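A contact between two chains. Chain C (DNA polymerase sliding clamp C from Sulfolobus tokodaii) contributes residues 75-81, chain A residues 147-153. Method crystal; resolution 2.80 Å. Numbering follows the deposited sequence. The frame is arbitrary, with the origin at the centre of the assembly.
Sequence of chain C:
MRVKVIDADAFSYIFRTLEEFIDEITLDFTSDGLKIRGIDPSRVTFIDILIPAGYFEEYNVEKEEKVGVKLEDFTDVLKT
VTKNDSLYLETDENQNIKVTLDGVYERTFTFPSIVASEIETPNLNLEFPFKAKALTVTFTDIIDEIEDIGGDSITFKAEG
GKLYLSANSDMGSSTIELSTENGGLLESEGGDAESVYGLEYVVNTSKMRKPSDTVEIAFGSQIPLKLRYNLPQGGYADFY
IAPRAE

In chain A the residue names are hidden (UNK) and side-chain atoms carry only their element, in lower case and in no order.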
# COMPACT_ATOMS: atom_id res chain seq x y z
N THR C 75 -16.19 12.00 27.48
CA THR C 75 -15.75 12.02 26.09
C THR C 75 -16.12 10.71 25.39
O THR C 75 -16.34 10.69 24.18
CB THR C 75 -14.24 12.28 25.98
OG1 THR C 75 -13.94 13.58 26.51
CG2 THR C 75 -13.79 12.22 24.54
N ASP C 76 -16.18 9.62 26.15
CA ASP C 76 -16.57 8.33 25.60
C ASP C 76 -17.97 8.37 25.00
O ASP C 76 -18.25 7.69 24.01
CB ASP C 76 -16.48 7.23 26.66
CG ASP C 76 -15.09 6.62 26.77
OD1 ASP C 76 -14.26 6.87 25.87
OD2 ASP C 76 -14.84 5.89 27.75
N VAL C 77 -18.85 9.17 25.60
CA VAL C 77 -20.22 9.29 25.10
C VAL C 77 -20.31 10.39 24.05
O VAL C 77 -21.21 10.38 23.21
CB VAL C 77 -21.23 9.57 26.23
CG1 VAL C 77 -21.06 8.56 27.36
CG2 VAL C 77 -21.08 10.99 26.75
N LEU C 78 -19.38 11.34 24.10
CA LEU C 78 -19.34 12.42 23.12
C LEU C 78 -18.86 11.91 21.77
O LEU C 78 -19.25 12.44 20.73
CB LEU C 78 -18.44 13.56 23.61
CG LEU C 78 -18.97 14.42 24.76
CD1 LEU C 78 -17.95 15.47 25.15
CD2 LEU C 78 -20.29 15.07 24.38
N LYS C 79 -18.02 10.89 21.79
CA LYS C 79 -17.51 10.29 20.56
C LYS C 79 -18.63 9.61 19.78
O LYS C 79 -18.49 9.35 18.58
CB LYS C 79 -16.41 9.27 20.87
CG LYS C 79 -15.13 9.86 21.42
CD LYS C 79 -14.08 8.78 21.63
CE LYS C 79 -12.79 9.34 22.21
NZ LYS C 79 -11.76 8.27 22.39
N THR C 80 -19.73 9.32 20.46
CA THR C 80 -20.82 8.57 19.85
C THR C 80 -21.85 9.48 19.18
O THR C 80 -22.93 9.03 18.80
CB THR C 80 -21.55 7.68 20.88
OG1 THR C 80 -22.39 8.49 21.71
CG2 THR C 80 -20.54 6.95 21.75
N VAL C 81 -21.51 10.76 19.03
CA VAL C 81 -22.41 11.70 18.38
C VAL C 81 -22.24 11.67 16.87
O VAL C 81 -21.13 11.47 16.37
CB VAL C 81 -22.21 13.15 18.89
CG1 VAL C 81 -22.33 13.20 20.40
CG2 VAL C 81 -20.86 13.68 18.44
N UNK A 147 -25.78 -1.10 21.11
CA UNK A 147 -24.79 -2.04 21.62
C UNK A 147 -23.52 -1.30 22.05
O UNK A 147 -22.93 -1.61 23.08
c UNK A 147 -24.47 -3.09 20.58
N UNK A 148 -23.12 -0.33 21.24
CA UNK A 148 -21.97 0.51 21.56
C UNK A 148 -22.21 1.29 22.85
O UNK A 148 -21.34 1.38 23.71
n UNK A 148 -22.49 4.21 20.03
c UNK A 148 -21.08 3.85 19.94
c UNK A 148 -20.77 2.63 20.80
n UNK A 148 -24.39 5.31 19.34
c UNK A 148 -23.10 5.04 19.19
c UNK A 148 -21.67 1.47 20.41
n UNK A 148 -22.43 5.59 18.18
N UNK A 149 -23.41 1.84 22.98
CA UNK A 149 -23.79 2.56 24.19
C UNK A 149 -23.68 1.65 25.40
O UNK A 149 -23.05 2.01 26.40
c UNK A 149 -25.38 4.12 22.97
o UNK A 149 -26.53 4.48 22.65
o UNK A 149 -24.35 4.58 22.43
c UNK A 149 -25.22 3.09 24.07
N UNK A 150 -24.29 0.48 25.31
CA UNK A 150 -24.29 -0.48 26.41
C UNK A 150 -22.88 -0.93 26.78
O UNK A 150 -22.60 -1.20 27.95
c UNK A 150 -26.65 -1.38 25.87
c UNK A 150 -25.17 -1.69 26.07
c UNK A 150 -27.39 -2.59 25.30
c UNK A 150 -27.29 -0.92 27.17
N UNK A 151 -22.00 -1.01 25.79
CA UNK A 151 -20.63 -1.43 26.04
C UNK A 151 -19.85 -0.36 26.80
O UNK A 151 -18.65 -0.51 27.04
o UNK A 151 -19.59 -0.58 24.01
c UNK A 151 -19.92 -1.76 24.73
N UNK A 152 -20.54 0.71 27.17
CA UNK A 152 -19.92 1.79 27.92
C UNK A 152 -20.26 1.74 29.40
O UNK A 152 -19.39 1.92 30.25
c UNK A 152 -18.16 3.64 26.18
c UNK A 152 -19.67 3.58 26.03
c UNK A 152 -20.22 4.91 25.56
c UNK A 152 -20.32 3.15 27.35
N UNK A 153 -21.53 1.48 29.71
CA UNK A 153 -22.00 1.62 31.08
C UNK A 153 -22.27 0.31 31.82
O UNK A 153 -21.36 -0.31 32.37
c UNK A 153 -23.14 3.67 30.19
c UNK A 153 -23.27 2.50 31.15
c UNK A 153 -23.50 2.99 32.56

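Position 147 carries one side-chain carbon and nothing more. It lies out of reach of chain C. A lone CB means alanine, Ala A147, in the helix that runs to position 150.

Position 148 has a long side chain: three carbons, a nitrogen, then a carbon bearing two more nitrogens. The planar group formed by this end carbon and its nitrogens has Thr C80 CB over one face. This is a guanidinium, so the residue is Arg A148. Its CA-to-CB bond points toward chain C, and Thr C80 CB is 3.5 Å from Arg A148 CZ. This is packing, not a hydrogen bond.

Position 149 has two carbons, the second carrying two oxygens. One of these oxygens approaches Thr C80 OG1 without bonding to it. A carboxylate one carbon from CA is aspartate, Asp A149. Its CA-to-CB bond points sideways, but the end of the side chain comes nearer to chain C. Asp A149 OD1 stands 4.4 Å from Thr C80 OG1, too far for a hydrogen bond. The same oxygen forms a salt bridge with Arg A148 NE at 3.1 Å, and Arg A148 NH2 adds a weak hydrogen bond to it at 3.2 Å.

Position 150 has four carbons, forked at the second, and does not reach chain C. That pattern is leucine, Leu A150.

Position 151 has one carbon and then one oxygen, also out of reach of chain C. It is serine, Ser A151. Its OG donates a hydrogen bond to Arg A148 O at 2.6 Å, turning the hydroxyl back onto the helix backbone.

Position 152 again has four carbons, forked at the second. They touch Asp C76, Val C77 and Thr C80. The residue is Leu A152, with chi1 m and chi2 t. Leu A152 CD1 lies 3.7 Å from Asp C76 O, 4.2 Å from Val C77 CG1 and 4.3 Å from Thr C80 CG2. Leu A152 CD2 is 4.0 Å from Asp C76 CB.

Position 153 has one carbon carrying two more and makes no contact with chain C. A fork at CB with three carbons in all is valine, Val A153.

The contact works by packing. No hydrogen bond crosses between the stretches, and together they bury 233 Å². Leu A152 meets backbone and side-chain atoms of chain C, while Arg A148 offers a guanidinium face to Thr C80. Some polar groups are bonded within their own chain: Thr C80 OG1 donates to Val C77 O at 2.7 Å, and the guanidinium that packs on Thr C80 also forms a salt bridge with Asp A149.

Chain A, residues 147-153: ARDLSLV
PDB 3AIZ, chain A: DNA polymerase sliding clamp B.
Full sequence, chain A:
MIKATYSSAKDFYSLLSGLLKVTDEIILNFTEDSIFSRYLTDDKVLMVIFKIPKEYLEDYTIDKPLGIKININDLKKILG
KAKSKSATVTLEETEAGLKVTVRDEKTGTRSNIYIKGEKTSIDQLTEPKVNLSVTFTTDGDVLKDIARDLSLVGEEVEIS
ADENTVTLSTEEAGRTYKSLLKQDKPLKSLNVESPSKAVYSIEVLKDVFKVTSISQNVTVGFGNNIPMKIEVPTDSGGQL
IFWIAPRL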